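Local structure of aminotransferase (Streptomyces pactum, 4ZM4) at residues V127-R132 with A305-V310; R135-R140 with M297-S302; V117-S122 with A316-V321. The protein is a class-III aminotransferase-like protein of the pyridoxal-phosphate-dependent aminotransferase fold, a two-subunit assembly that binds pyridoxal-5'-phosphate. The protein carries 1 engineered substitution. One frame throughout, in Å; residues are numbered along the deposited sequence.

Contact 1 of 3, residues V127-R132 with A305-V310; sequences VASALR and AHHAGV. With PLP (pyridoxal-5'-phosphate), chain G.
Ser129 and His307 meet through a short hydrogen bond, 2.6 Å from Ser129 OG to His307 ND1, with the hydroxyl arriving at the edge of the imidazole and near its plane. Either atom could be the donor. The serine sits on a buried turn of helix 123-138 and its CA-CB bond points at the loop; OG lies anti to the carbonyl carbon (chi1 -77°), which sets it beside the backbone N and against the edge of the ring at ND1. At its other nitrogen, NE2, the ring is hydrogen-bonded to Phe119 O of the neighbouring strand, so both nitrogens are engaged and the ring's rotation is fixed; Phe290 adds an edge-to-face contact.

In the pyridoxal-phosphate-dependent aminotransferase fold the cofactor sites lie at the dimer interface, and here the loop leads into one of them. Beside the Ser129-His307 bond a single water joins the same helix and loop. It lies 2.7 Å from Ser129 OG, accepts from Arg132 NH1 at 2.9 Å and donates to His306 O at 3.1 Å. Its fourth link, to His306 ND1, is long and weak; the water lies in the plane of that imidazole, at the ring's edge. It stands between Arg132 NH1 and His306 ND1, which are 4.3 Å apart. Arg132 NH2 makes a salt bridge with Glu155 of the second subunit.

Farther along the loop, Val310 N donates to O3P of the pyridoxal-5'-phosphate, 2.8 Å away, in a nearly straight bond with an N-H...O angle of 174°. Gly309 CA approaches the same oxygen to 3.5 Å. The phosphorylated cofactor is also hydrogen-bonded to Gly123 N, Thr124 OG1 and Asn223 ND2, all of the second subunit.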
loop_
_atom_site.group_PDB
_atom_site.type_symbol
_atom_site.label_atom_id
_atom_site.label_comp_id
_atom_site.label_asym_id
_atom_site.label_seq_id
_atom_site.Cartn_x
_atom_site.Cartn_y
_atom_site.Cartn_z
ATOM N N VAL B 127 -6.083 -1.744 7.591
ATOM C CA VAL B 127 -6.257 -2.553 8.787
ATOM C C VAL B 127 -5.267 -2.166 9.887
ATOM O O VAL B 127 -5.654 -1.996 11.067
ATOM C CB VAL B 127 -6.125 -4.071 8.406
ATOM C CG1 VAL B 127 -5.859 -4.969 9.621
ATOM C CG2 VAL B 127 -7.374 -4.532 7.670
ATOM N N ALA B 128 -3.979 -2.071 9.553
ATOM C CA ALA B 128 -2.961 -1.839 10.617
ATOM C C ALA B 128 -3.298 -0.542 11.354
ATOM O O ALA B 128 -3.265 -0.508 12.571
ATOM C CB ALA B 128 -1.533 -1.808 10.075
ATOM N N SER B 129 -3.666 0.508 10.607
ATOM C CA SER B 129 -3.966 1.806 11.261
ATOM C C SER B 129 -5.275 1.793 11.992
ATOM O O SER B 129 -5.360 2.378 13.079
ATOM C CB SER B 129 -3.889 2.943 10.266
ATOM O OG SER B 129 -2.523 3.288 9.984
ATOM N N ALA B 130 -6.251 1.036 11.491
ATOM C CA ALA B 130 -7.503 0.861 12.173
ATOM C C ALA B 130 -7.341 0.159 13.531
ATOM O O ALA B 130 -7.994 0.540 14.548
ATOM C CB ALA B 130 -8.467 0.070 11.316
ATOM N N LEU B 131 -6.511 -0.899 13.559
ATOM C CA LEU B 131 -6.230 -1.593 14.827
ATOM C C LEU B 131 -5.510 -0.677 15.812
ATOM O O LEU B 131 -5.797 -0.688 17.009
ATOM C CB LEU B 131 -5.476 -2.908 14.606
ATOM C CG LEU B 131 -6.339 -3.944 13.878
ATOM C CD1 LEU B 131 -5.537 -5.232 13.621
ATOM C CD2 LEU B 131 -7.633 -4.269 14.615
ATOM N N ARG B 132 -4.560 0.109 15.306
ATOM C CA ARG B 132 -3.856 1.049 16.149
ATOM C C ARG B 132 -4.854 2.045 16.716
ATOM O O ARG B 132 -4.768 2.414 17.889
ATOM C CB ARG B 132 -2.749 1.754 15.387
ATOM C CG ARG B 132 -1.464 0.957 15.255
ATOM C CD ARG B 132 -0.405 1.796 14.582
ATOM N NE ARG B 132 0.783 1.013 14.275
ATOM C CZ ARG B 132 1.724 1.366 13.391
ATOM N NH1 ARG B 132 1.655 2.508 12.725
ATOM N NH2 ARG B 132 2.758 0.551 13.176
ATOM N N ALA B 305 -3.940 10.431 17.097
ATOM C CA ALA B 305 -3.621 9.084 16.619
ATOM C C ALA B 305 -2.955 9.150 15.237
ATOM O O ALA B 305 -2.859 10.235 14.614
ATOM C CB ALA B 305 -4.873 8.208 16.563
ATOM N N HIS B 306 -2.478 8.001 14.771
ATOM C CA HIS B 306 -1.568 7.993 13.648
ATOM C C HIS B 306 -2.092 7.256 12.449
ATOM O O HIS B 306 -2.700 6.206 12.560
ATOM C CB HIS B 306 -0.241 7.339 14.046
ATOM C CG HIS B 306 0.867 7.621 13.099
ATOM N ND1 HIS B 306 1.239 6.737 12.108
ATOM C CD2 HIS B 306 1.695 8.687 12.994
ATOM C CE1 HIS B 306 2.268 7.241 11.444
ATOM N NE2 HIS B 306 2.550 8.432 11.955
ATOM N N HIS B 307 -1.820 7.846 11.298
ATOM C CA HIS B 307 -1.818 7.123 10.058
ATOM C C HIS B 307 -0.907 7.886 9.124
ATOM O O HIS B 307 -0.690 9.100 9.306
ATOM C CB HIS B 307 -3.242 6.994 9.484
ATOM C CG HIS B 307 -3.280 6.237 8.192
ATOM N ND1 HIS B 307 -2.712 4.989 8.053
ATOM C CD2 HIS B 307 -3.772 6.569 6.977
ATOM C CE1 HIS B 307 -2.898 4.568 6.823
ATOM N NE2 HIS B 307 -3.514 5.515 6.143
ATOM N N ALA B 308 -0.383 7.211 8.112
ATOM C CA ALA B 308 0.580 7.879 7.236
ATOM C C ALA B 308 0.651 7.228 5.864
ATOM O O ALA B 308 -0.110 6.304 5.581
ATOM C CB ALA B 308 1.960 7.897 7.910
ATOM N N GLY B 309 1.609 7.695 5.053
ATOM C CA GLY B 309 1.862 7.128 3.744
ATOM C C GLY B 309 1.783 8.244 2.726
ATOM O O GLY B 309 0.739 8.860 2.544
ATOM N N VAL B 310 2.902 8.505 2.079
ATOM C CA VAL B 310 3.014 9.643 1.197
ATOM C C VAL B 310 1.937 9.601 0.100
ATOM O O VAL B 310 1.459 10.651 -0.319
ATOM C CB VAL B 310 4.459 9.723 0.591
ATOM C CG1 VAL B 310 4.592 8.832 -0.631
ATOM C CG2 VAL B 310 4.810 11.139 0.216
HETATM N N1 PLP G . 11.320 5.547 3.214
HETATM C C2 PLP G . 11.683 6.834 3.152
HETATM C C2A PLP G . 13.139 7.108 3.041
HETATM C C3 PLP G . 10.675 7.926 3.151
HETATM O O3 PLP G . 11.064 9.233 3.075
HETATM C C4 PLP G . 9.226 7.559 3.234
HETATM C C4A PLP G . 8.205 8.641 3.364
HETATM O O4A PLP G . 8.565 9.811 3.695
HETATM C C5 PLP G . 8.976 6.079 3.299
HETATM C C6 PLP G . 10.041 5.177 3.308
HETATM C C5A PLP G . 7.616 5.451 3.382
HETATM O O4P PLP G . 7.023 5.238 2.075
HETATM P P PLP G . 5.415 5.512 2.020
HETATM O O1P PLP G . 4.884 4.454 3.018
HETATM O O2P PLP G . 5.009 5.287 0.582
HETATM O O3P PLP G . 5.166 6.894 2.581
HETATM O O HOH W 1 -0.787 3.917 11.903
#

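Contact 2 of 3, residues R135-R140 with M297-S302; sequences RATTGR and MRMLAS
The C-terminal end of helix 123-138 meets the short helix 298-301 here, at the surface of the subunit, and Met299 makes the central contact. Its CA-CB bond points at the long helix, and SD settles against the backbone of the last turn, 3.6 Å from Ala136 O and equally close to Thr137 CA. Ala136 CB lies farther from the sulfur, at 4.2 Å. The side chains of Met299 and Thr137 run antiparallel alongside one another, leaving Thr137 OG1 3.7 Å from Met299 SD.

The two branches of Thr137 do different work. CG2, anti to the backbone N, lies over one face of the Arg298 guanidinium and comes nearest to NH2. The arginine gets there by a bend in its chain at chi3 (107°), while its NE is bonded to His295 O. OG1 bonds back to Leu133 O within its own helix and accepts a hydrogen bond from a water at 3.0 Å. That water in turn accepts from Met299 N at 3.0 Å, bridging the two helices.

Beyond the contact the long helix ends at Gly139, the first residue to leave helical angles, with a positive phi of 68°. Thr138 OG1 accepts from Arg140 N at 3.2 Å, two residues on, which is the defining bond of an ST turn.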
loop_
_atom_site.group_PDB
_atom_site.type_symbol
_atom_site.label_atom_id
_atom_site.label_comp_id
_atom_site.label_asym_id
_atom_site.label_seq_id
_atom_site.Cartn_x
_atom_site.Cartn_y
_atom_site.Cartn_z
ATOM N N ARG B 135 -6.642 0.414 19.606
ATOM C CA ARG B 135 -5.766 0.302 20.786
ATOM C C ARG B 135 -5.596 1.674 21.423
ATOM O O ARG B 135 -5.697 1.813 22.656
ATOM C CB ARG B 135 -4.416 -0.313 20.411
ATOM C CG ARG B 135 -4.502 -1.764 19.949
ATOM C CD ARG B 135 -3.156 -2.288 19.479
ATOM N NE ARG B 135 -3.067 -3.744 19.620
ATOM C CZ ARG B 135 -2.920 -4.646 18.646
ATOM N NH1 ARG B 135 -2.810 -4.269 17.359
ATOM N NH2 ARG B 135 -2.870 -5.970 18.987
ATOM N N ALA B 136 -5.334 2.699 20.603
ATOM C CA ALA B 136 -5.126 4.067 21.127
ATOM C C ALA B 136 -6.389 4.623 21.814
ATOM O O ALA B 136 -6.286 5.310 22.843
ATOM C CB ALA B 136 -4.683 5.010 20.036
ATOM N N THR B 137 -7.553 4.303 21.260
ATOM C CA THR B 137 -8.813 4.858 21.703
ATOM C C THR B 137 -9.269 4.222 23.025
ATOM O O THR B 137 -9.734 4.907 23.928
ATOM C CB THR B 137 -9.885 4.702 20.573
ATOM O OG1 THR B 137 -9.459 5.414 19.416
ATOM C CG2 THR B 137 -11.257 5.257 20.985
ATOM N N THR B 138 -9.174 2.909 23.105
ATOM C CA THR B 138 -9.608 2.174 24.278
ATOM C C THR B 138 -8.536 2.137 25.357
ATOM O O THR B 138 -8.814 1.815 26.501
ATOM C CB THR B 138 -9.919 0.723 23.912
ATOM O OG1 THR B 138 -8.777 0.126 23.276
ATOM C CG2 THR B 138 -11.099 0.646 22.966
ATOM N N GLY B 139 -7.292 2.442 25.012
ATOM C CA GLY B 139 -6.179 2.284 25.948
ATOM C C GLY B 139 -5.912 0.820 26.246
ATOM O O GLY B 139 -5.317 0.495 27.261
ATOM N N ARG B 140 -6.342 -0.076 25.363
ATOM C CA ARG B 140 -6.140 -1.521 25.538
ATOM C C ARG B 140 -5.254 -1.989 24.416
ATOM O O ARG B 140 -4.933 -1.216 23.529
ATOM C CB ARG B 140 -7.484 -2.265 25.526
ATOM C CG ARG B 140 -8.497 -1.733 26.540
ATOM C CD ARG B 140 -9.885 -2.359 26.328
ATOM N NE ARG B 140 -10.916 -1.832 27.224
ATOM C CZ ARG B 140 -12.176 -2.254 27.261
ATOM N NH1 ARG B 140 -12.577 -3.235 26.463
ATOM N NH2 ARG B 140 -13.054 -1.677 28.078
ATOM N N MET B 297 -13.904 7.950 15.367
ATOM C CA MET B 297 -12.783 8.559 14.642
ATOM C C MET B 297 -12.131 9.755 15.342
ATOM O O MET B 297 -11.313 10.443 14.733
ATOM C CB MET B 297 -13.240 8.974 13.227
ATOM C CG MET B 297 -13.636 7.790 12.350
ATOM S SD MET B 297 -12.185 6.761 12.032
ATOM C CE MET B 297 -11.431 7.701 10.697
ATOM N N ARG B 298 -12.497 9.992 16.594
ATOM C CA ARG B 298 -12.166 11.242 17.279
ATOM C C ARG B 298 -10.664 11.481 17.443
ATOM O O ARG B 298 -10.212 12.625 17.405
ATOM C CB ARG B 298 -12.888 11.333 18.653
ATOM C CG ARG B 298 -12.218 10.549 19.787
ATOM C CD ARG B 298 -13.128 10.315 20.989
ATOM N NE ARG B 298 -13.539 8.908 21.006
ATOM C CZ ARG B 298 -13.485 8.076 22.038
ATOM N NH1 ARG B 298 -13.054 8.467 23.217
ATOM N NH2 ARG B 298 -13.905 6.829 21.884
ATOM N N MET B 299 -9.873 10.423 17.646
ATOM C CA MET B 299 -8.436 10.620 17.830
ATOM C C MET B 299 -7.727 10.961 16.524
ATOM O O MET B 299 -6.589 11.445 16.540
ATOM C CB MET B 299 -7.802 9.430 18.520
ATOM C CG MET B 299 -8.391 9.176 19.903
ATOM S SD MET B 299 -7.358 8.101 20.912
ATOM C CE MET B 299 -6.058 9.229 21.450
ATOM N N LEU B 300 -8.367 10.693 15.390
ATOM C CA LEU B 300 -7.798 11.072 14.106
ATOM C C LEU B 300 -8.253 12.449 13.715
ATOM O O LEU B 300 -7.577 13.125 12.953
ATOM C CB LEU B 300 -8.143 10.041 13.028
ATOM C CG LEU B 300 -7.377 8.741 13.149
ATOM C CD1 LEU B 300 -7.869 7.723 12.124
ATOM C CD2 LEU B 300 -5.883 8.947 12.976
ATOM N N ALA B 301 -9.433 12.862 14.193
ATOM C CA ALA B 301 -9.946 14.222 13.922
ATOM C C ALA B 301 -9.064 15.217 14.632
ATOM O O ALA B 301 -8.838 16.299 14.131
ATOM C CB ALA B 301 -11.398 14.373 14.374
ATOM N N SER B 302 -8.548 14.826 15.795
ATOM C CA SER B 302 -7.644 15.656 16.574
ATOM C C SER B 302 -6.177 15.490 16.157
ATOM O O SER B 302 -5.305 16.166 16.687
ATOM C CB SER B 302 -7.792 15.302 18.052
ATOM O OG SER B 302 -7.321 13.990 18.311
HETATM O O HOH W 2 -10.858 7.574 17.868
#

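Contact 3 of 3, residues V117-S122 with A316-V321; sequences VRFANS and AALRAV. With P3B ((3E,4R,5R)-4,5-dihydroxy-3-{[(Z)-{3-hydroxy-2-methyl-5-[(phosphonooxy)methyl]pyridin-4(1H)-ylidene}methyl]imino}cyclohex-1-ene-1-carboxylic acid), chain H.
Phe119 on strand 116-120 packs its ring against Leu318 of helix 315-329, at the strand that is outermost within this chain in the seven-stranded mixed sheet of the pyridoxal-phosphate-dependent aminotransferase fold. The contact between the two segments is apolar and buried.

Its main element is a CH-pi interaction. Leu318 CD2 stands over the centre of the Phe119 ring, 3.4 Å from the centroid and only 5° off the ring normal, so the methyl is almost equally distant from all six ring carbons. The two side chains come from opposite directions, the ring from the strand and the leucine from the helix. Although the CA-CB bond of Leu318 does not aim at the strand, its CG lies anti to the carbonyl carbon (chi1 -59°), and the branched end turns in to bring CD2 over the face. CD1 approaches the CD2-CE2 side of the ring, 3.9 Å from Phe119 CE2.

Looser apolar packing comes from one helical turn farther on. Val321 CG2 reaches Phe119 CE1 at 4.5 Å, approaching the ring obliquely. Outside the two segments, Ala103 and Ile107 of helix 98-110 also touch Phe119, as does Ile25 of the second subunit, so residues of both subunits pack on this side chain.

Polar interactions are made by the strand's backbone and by the turn that follows it. Arg118 with Phe290 and Ala120 with Ala288 make backbone bonds to strand 288-292. Past the strand, Ser122 is the N-cap of helix 123-138, its OG bonded to Glu125 N and also to Glu125 OE2 of the second subunit. This residue belongs to the pocket of the bound P3B, where Ser122 CB lies 3.5 Å from the phosphate oxygen OAC.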
loop_
_atom_site.group_PDB
_atom_site.type_symbol
_atom_site.label_atom_id
_atom_site.label_comp_id
_atom_site.label_asym_id
_atom_site.label_seq_id
_atom_site.Cartn_x
_atom_site.Cartn_y
_atom_site.Cartn_z
ATOM N N VAL B 117 -13.391 9.239 7.194
ATOM C CA VAL B 117 -12.441 8.199 6.815
ATOM C C VAL B 117 -11.030 8.743 6.783
ATOM O O VAL B 117 -10.818 9.961 6.824
ATOM C CB VAL B 117 -12.755 7.605 5.410
ATOM C CG1 VAL B 117 -14.086 6.921 5.390
ATOM C CG2 VAL B 117 -12.734 8.688 4.326
ATOM N N ARG B 118 -10.070 7.819 6.720
ATOM C CA ARG B 118 -8.742 8.115 6.209
ATOM C C ARG B 118 -8.412 7.080 5.151
ATOM O O ARG B 118 -8.904 5.959 5.193
ATOM C CB ARG B 118 -7.714 8.127 7.305
ATOM C CG ARG B 118 -7.779 9.383 8.160
ATOM C CD ARG B 118 -6.419 9.750 8.711
ATOM N NE ARG B 118 -6.471 10.804 9.707
ATOM C CZ ARG B 118 -5.393 11.339 10.275
ATOM N NH1 ARG B 118 -4.165 10.921 9.943
ATOM N NH2 ARG B 118 -5.532 12.315 11.166
ATOM N N PHE B 119 -7.658 7.508 4.149
ATOM C CA PHE B 119 -7.291 6.652 3.035
ATOM C C PHE B 119 -5.904 6.060 3.219
ATOM O O PHE B 119 -5.068 6.601 3.946
ATOM C CB PHE B 119 -7.330 7.422 1.723
ATOM C CG PHE B 119 -8.726 7.820 1.316
ATOM C CD1 PHE B 119 -9.566 6.887 0.707
ATOM C CD2 PHE B 119 -9.195 9.084 1.577
ATOM C CE1 PHE B 119 -10.842 7.226 0.364
ATOM C CE2 PHE B 119 -10.474 9.417 1.236
ATOM C CZ PHE B 119 -11.306 8.492 0.639
ATOM N N ALA B 120 -5.701 4.940 2.516
ATOM C CA ALA B 120 -4.454 4.208 2.509
ATOM C C ALA B 120 -4.289 3.644 1.110
ATOM O O ALA B 120 -5.202 3.735 0.294
ATOM C CB ALA B 120 -4.487 3.076 3.549
ATOM N N ASN B 121 -3.168 2.960 0.883
ATOM C CA ASN B 121 -2.909 2.335 -0.418
ATOM C C ASN B 121 -3.426 0.911 -0.508
ATOM O O ASN B 121 -3.569 0.386 -1.603
ATOM C CB ASN B 121 -1.409 2.337 -0.699
ATOM C CG ASN B 121 -0.828 3.713 -0.614
ATOM O OD1 ASN B 121 -1.153 4.586 -1.429
ATOM N ND2 ASN B 121 0.039 3.943 0.385
ATOM N N SER B 122 -3.696 0.273 0.628
ATOM C CA SER B 122 -4.000 -1.164 0.646
ATOM C C SER B 122 -4.814 -1.572 1.868
ATOM O O SER B 122 -4.816 -0.861 2.865
ATOM C CB SER B 122 -2.706 -1.936 0.668
ATOM O OG SER B 122 -2.035 -1.702 1.889
ATOM N N ALA B 316 -5.277 10.748 -8.039
ATOM C CA ALA B 316 -5.706 9.651 -8.915
ATOM C C ALA B 316 -6.542 8.619 -8.174
ATOM O O ALA B 316 -7.644 8.283 -8.619
ATOM C CB ALA B 316 -4.520 8.967 -9.566
ATOM N N ALA B 317 -6.058 8.150 -7.028
ATOM C CA ALA B 317 -6.811 7.183 -6.223
ATOM C C ALA B 317 -8.203 7.695 -5.837
ATOM O O ALA B 317 -9.195 6.969 -5.974
ATOM C CB ALA B 317 -6.047 6.813 -4.947
ATOM N N LEU B 318 -8.288 8.928 -5.371
ATOM C CA LEU B 318 -9.587 9.499 -4.991
ATOM C C LEU B 318 -10.483 9.843 -6.201
ATOM O O LEU B 318 -11.708 9.719 -6.122
ATOM C CB LEU B 318 -9.409 10.694 -4.050
ATOM C CG LEU B 318 -8.669 10.332 -2.759
ATOM C CD1 LEU B 318 -8.846 11.434 -1.715
ATOM C CD2 LEU B 318 -9.123 8.993 -2.175
ATOM N N ARG B 319 -9.891 10.164 -7.341
ATOM C CA ARG B 319 -10.682 10.242 -8.575
ATOM C C ARG B 319 -11.328 8.883 -8.889
ATOM O O ARG B 319 -12.499 8.799 -9.295
ATOM C CB ARG B 319 -9.807 10.732 -9.739
ATOM C CG ARG B 319 -10.579 11.126 -10.993
ATOM C CD ARG B 319 -11.437 12.373 -10.792
ATOM N NE ARG B 319 -12.220 12.651 -11.983
ATOM C CZ ARG B 319 -11.794 13.353 -13.023
ATOM N NH1 ARG B 319 -10.593 13.906 -13.040
ATOM N NH2 ARG B 319 -12.578 13.507 -14.062
ATOM N N ALA B 320 -10.562 7.800 -8.721
ATOM C CA ALA B 320 -11.104 6.470 -8.957
ATOM C C ALA B 320 -12.267 6.165 -7.988
ATOM O O ALA B 320 -13.250 5.569 -8.382
ATOM C CB ALA B 320 -10.007 5.415 -8.842
ATOM N N VAL B 321 -12.135 6.567 -6.724
ATOM C CA VAL B 321 -13.194 6.319 -5.750
ATOM C C VAL B 321 -14.425 7.096 -6.176
ATOM O O VAL B 321 -15.529 6.551 -6.186
ATOM C CB VAL B 321 -12.780 6.694 -4.302
ATOM C CG1 VAL B 321 -13.952 6.662 -3.340
ATOM C CG2 VAL B 321 -11.691 5.758 -3.786
HETATM O OAH P3B H . -3.199 -5.795 1.495
HETATM P PBA P3B H . -4.413 -5.930 0.485
HETATM O OAI P3B H . -4.037 -7.106 -0.365
HETATM O OAC P3B H . -4.630 -4.700 -0.382
HETATM O OAQ P3B H . -5.671 -6.302 1.523
HETATM C CAM P3B H . -5.509 -7.198 2.671
HETATM C CAV P3B H . -6.744 -7.743 2.923
HETATM C CAL P3B H . -7.460 -7.221 3.991
HETATM N NAP P3B H . -8.731 -7.723 4.239
HETATM C CAU P3B H . -9.281 -8.700 3.442
HETATM C CAA P3B H . -10.522 -9.214 3.711
HETATM C CAW P3B H . -8.582 -9.222 2.445
HETATM O OAE P3B H . -9.179 -10.182 1.703
HETATM C CAX P3B H . -7.309 -8.761 2.106
HETATM C CAJ P3B H . -6.577 -9.356 1.019
HETATM N NAO P3B H . -7.023 -10.491 0.381
HETATM C CAT P3B H . -6.282 -11.136 -0.574
HETATM C CAK P3B H . -4.926 -10.857 -0.905
HETATM C CAS P3B H . -4.178 -11.584 -1.824
HETATM C CAR P3B H . -2.858 -11.233 -2.162
HETATM O OAD P3B H . -2.224 -11.815 -3.057
HETATM O OAB P3B H . -2.232 -10.400 -1.553
HETATM C CAN P3B H . -4.756 -12.475 -2.642
HETATM C CAY P3B H . -6.255 -12.777 -2.485
HETATM O OAF P3B H . -6.302 -14.206 -2.663
HETATM C CAZ P3B H . -6.931 -12.288 -1.140
HETATM O OAG P3B H . -8.401 -12.166 -1.145
#

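How the contacts relate
Contacts 1 and 3 are buried, whereas contact 2 lies at the surface; all three touch the second subunit. Contacts 1 and 2 share helix 123-138, and along the chain contact 2 nests inside contact 1 and both inside contact 3. Chemistry follows place: a direct polar bond and a bridging water in contact 1, sulfur packing with a water bridge in contact 2, apolar ring packing in contact 3. Probable hydrogen bonds join Ala305 N to Met299 O (2.9 Å, contacts 1 and 2) and Arg118 NH2 to Leu300 O (2.8 Å, contacts 2 and 3). Contact 1 holds pyridoxal-5'-phosphate pocket residues and contact 3 one of the P3B pocket, to which Gly309 and Val310 of the second subunit also contribute.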